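Long-range contact in 4-hydroxybenzoyl-CoA thioesterase (PDB 5WH9), which probably hydrolyses gentisyl-coenzyme A, as a hotdog-fold thioesterase of the 4-hydroxybenzoyl-CoA thioesterase family: residues 86-92 against 104-110. Numbering follows the deposited sequence.
Sequences KSFILEH and GHEKRVW
F88 and R108 face each other as a hydrogen-bonded antiparallel pair, and two backbone bonds join them, R108 N to F88 O at 2.7 Å and F88 N to R108 O at 2.8 Å. The phenyl group, with CG between its own N and carbonyl carbon (chi1 65°), leans over the neighbouring strand, where R108 CB lies over one ring face in a CH-pi contact, 4.2 Å from the centroid. A flat aromatic suits this place because it covers the aliphatic stem of the arginine, whose charged end reaches E106, two residues away on the same strand and sheet face. R108 NE meets E106 OE2 at 2.8 Å in a salt bridge, from above the carboxylate plane; R108 NH2 also pairs with D31. Buried E106 is long enough to hydrogen-bond Y23 OH of the second subunit through OE1 as well. With an alanine here, R108 would probably lose this carboxylate and that tyrosine its hydrogen-bond partner. On the opposite sheet face, branched I89 fits CG2 against H105 CB at 3.7 Å. This hairpin of strands 87-96 and 99-111 lies between strands 73-80 and 57-64 of the hotdog sheet, with L90 and R108 touching C34 of helix 25-40.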
loop_
_atom_site.group_PDB
_atom_site.type_symbol
_atom_site.label_atom_id
_atom_site.label_comp_id
_atom_site.label_asym_id
_atom_site.label_seq_id
_atom_site.Cartn_x
_atom_site.Cartn_y
_atom_site.Cartn_z
ATOM N N LYS B 86 -20.871 23.477 -1.088
ATOM C CA LYS B 86 -19.978 22.746 -1.984
ATOM C C LYS B 86 -18.944 21.847 -1.307
ATOM O O LYS B 86 -18.220 21.121 -1.991
ATOM C CB LYS B 86 -19.298 23.714 -2.954
ATOM C CG LYS B 86 -20.283 24.406 -3.885
ATOM C CD LYS B 86 -19.600 25.039 -5.080
ATOM C CE LYS B 86 -19.446 26.533 -4.884
ATOM N NZ LYS B 86 -18.687 27.136 -6.009
ATOM N N SER B 87 -18.883 21.888 0.024
ATOM C CA SER B 87 -17.947 21.066 0.777
ATOM C C SER B 87 -18.560 20.537 2.084
ATOM O O SER B 87 -19.606 21.006 2.532
ATOM C CB SER B 87 -16.686 21.871 1.100
ATOM O OG SER B 87 -16.942 22.825 2.122
ATOM N N PHE B 88 -17.897 19.552 2.684
ATOM C CA PHE B 88 -18.265 19.059 4.000
ATOM C C PHE B 88 -17.020 18.495 4.686
ATOM O O PHE B 88 -16.042 18.141 4.020
ATOM C CB PHE B 88 -19.378 18.001 3.908
ATOM C CG PHE B 88 -18.970 16.742 3.194
ATOM C CD1 PHE B 88 -18.939 16.687 1.810
ATOM C CD2 PHE B 88 -18.630 15.609 3.903
ATOM C CE1 PHE B 88 -18.552 15.522 1.148
ATOM C CE2 PHE B 88 -18.246 14.441 3.249
ATOM C CZ PHE B 88 -18.210 14.403 1.877
ATOM N N ILE B 89 -17.053 18.435 6.014
ATOM C CA ILE B 89 -15.976 17.840 6.803
ATOM C C ILE B 89 -16.477 16.629 7.591
ATOM O O ILE B 89 -17.489 16.704 8.271
ATOM C CB ILE B 89 -15.367 18.837 7.806
ATOM C CG1 ILE B 89 -14.670 19.984 7.087
ATOM C CG2 ILE B 89 -14.361 18.148 8.716
ATOM C CD1 ILE B 89 -14.053 20.981 8.065
ATOM N N LEU B 90 -15.759 15.518 7.488
ATOM C CA LEU B 90 -16.033 14.333 8.285
ATOM C C LEU B 90 -15.061 14.271 9.447
ATOM O O LEU B 90 -13.850 14.363 9.250
ATOM C CB LEU B 90 -15.865 13.069 7.441
ATOM C CG LEU B 90 -16.834 12.892 6.276
ATOM C CD1 LEU B 90 -16.490 11.623 5.472
ATOM C CD2 LEU B 90 -18.280 12.844 6.770
ATOM N N GLU B 91 -15.586 14.120 10.651
ATOM C CA GLU B 91 -14.748 13.806 11.790
ATOM C C GLU B 91 -14.665 12.276 11.990
ATOM O O GLU B 91 -15.680 11.566 11.925
ATOM C CB GLU B 91 -15.285 14.492 13.041
ATOM C CG GLU B 91 -14.255 14.599 14.171
ATOM C CD GLU B 91 -14.804 15.320 15.400
ATOM O OE1 GLU B 91 -14.530 16.535 15.557
ATOM O OE2 GLU B 91 -15.508 14.674 16.213
ATOM N N HIS B 92 -13.454 11.772 12.207
ATOM C CA HIS B 92 -13.236 10.344 12.410
ATOM C C HIS B 92 -12.496 10.134 13.703
ATOM O O HIS B 92 -11.448 10.746 13.922
ATOM C CB HIS B 92 -12.388 9.733 11.289
ATOM C CG HIS B 92 -13.056 9.735 9.953
ATOM N ND1 HIS B 92 -12.579 10.459 8.886
ATOM C CD2 HIS B 92 -14.175 9.115 9.516
ATOM C CE1 HIS B 92 -13.360 10.268 7.838
ATOM N NE2 HIS B 92 -14.335 9.451 8.193
ATOM N N GLY B 104 -9.112 12.377 13.588
ATOM C CA GLY B 104 -8.842 13.338 12.556
ATOM C C GLY B 104 -10.077 13.816 11.851
ATOM O O GLY B 104 -11.206 13.576 12.282
ATOM N N HIS B 105 -9.865 14.507 10.745
ATOM C CA HIS B 105 -10.984 14.880 9.905
ATOM C C HIS B 105 -10.536 14.927 8.465
ATOM O O HIS B 105 -9.339 14.928 8.167
ATOM C CB HIS B 105 -11.589 16.229 10.337
ATOM C CG HIS B 105 -10.660 17.389 10.186
ATOM N ND1 HIS B 105 -10.542 18.102 9.010
ATOM C CD2 HIS B 105 -9.802 17.964 11.063
ATOM C CE1 HIS B 105 -9.647 19.062 9.168
ATOM N NE2 HIS B 105 -9.186 19.000 10.406
ATOM N N GLU B 106 -11.511 14.945 7.575
ATOM C CA GLU B 106 -11.284 15.142 6.166
ATOM C C GLU B 106 -12.172 16.317 5.748
ATOM O O GLU B 106 -13.360 16.342 6.064
ATOM C CB GLU B 106 -11.709 13.884 5.398
ATOM C CG GLU B 106 -10.943 12.609 5.752
ATOM C CD GLU B 106 -11.441 11.385 4.994
ATOM O OE1 GLU B 106 -10.597 10.570 4.571
ATOM O OE2 GLU B 106 -12.676 11.216 4.840
ATOM N N LYS B 107 -11.602 17.302 5.070
ATOM C CA LYS B 107 -12.419 18.247 4.327
ATOM C C LYS B 107 -12.597 17.714 2.915
ATOM O O LYS B 107 -11.617 17.414 2.232
ATOM C CB LYS B 107 -11.760 19.617 4.263
ATOM C CG LYS B 107 -12.642 20.674 3.598
ATOM C CD LYS B 107 -12.254 22.098 4.019
ATOM C CE LYS B 107 -13.102 23.115 3.263
ATOM N NZ LYS B 107 -12.910 24.526 3.738
ATOM N N ARG B 108 -13.842 17.577 2.478
ATOM C CA ARG B 108 -14.105 17.069 1.136
ATOM C C ARG B 108 -15.072 17.958 0.358
ATOM O O ARG B 108 -15.897 18.675 0.931
ATOM C CB ARG B 108 -14.635 15.632 1.186
ATOM C CG ARG B 108 -13.715 14.611 1.845
ATOM C CD ARG B 108 -14.369 13.233 1.820
ATOM N NE ARG B 108 -13.533 12.159 2.348
ATOM C CZ ARG B 108 -12.804 11.335 1.596
ATOM N NH1 ARG B 108 -12.796 11.472 0.277
ATOM N NH2 ARG B 108 -12.081 10.375 2.164
ATOM N N VAL B 109 -14.969 17.899 -0.961
ATOM C CA VAL B 109 -15.866 18.645 -1.822
ATOM C C VAL B 109 -16.615 17.647 -2.679
ATOM O O VAL B 109 -16.400 16.447 -2.543
ATOM C CB VAL B 109 -15.102 19.650 -2.710
ATOM C CG1 VAL B 109 -14.439 20.707 -1.841
ATOM C CG2 VAL B 109 -14.081 18.941 -3.578
ATOM N N TRP B 110 -17.498 18.129 -3.546
ATOM C CA TRP B 110 -18.202 17.251 -4.464
ATOM C C TRP B 110 -17.766 17.579 -5.877
ATOM O O TRP B 110 -17.712 18.752 -6.247
ATOM C CB TRP B 110 -19.708 17.435 -4.323
ATOM C CG TRP B 110 -20.490 16.213 -4.698
ATOM C CD1 TRP B 110 -20.998 15.908 -5.927
ATOM C CD2 TRP B 110 -20.847 15.124 -3.835
ATOM N NE1 TRP B 110 -21.655 14.706 -5.883
ATOM C CE2 TRP B 110 -21.574 14.202 -4.611
ATOM C CE3 TRP B 110 -20.625 14.844 -2.477
ATOM C CZ2 TRP B 110 -22.085 13.015 -4.078
ATOM C CZ3 TRP B 110 -21.128 13.663 -1.946
ATOM C CH2 TRP B 110 -21.851 12.764 -2.745
#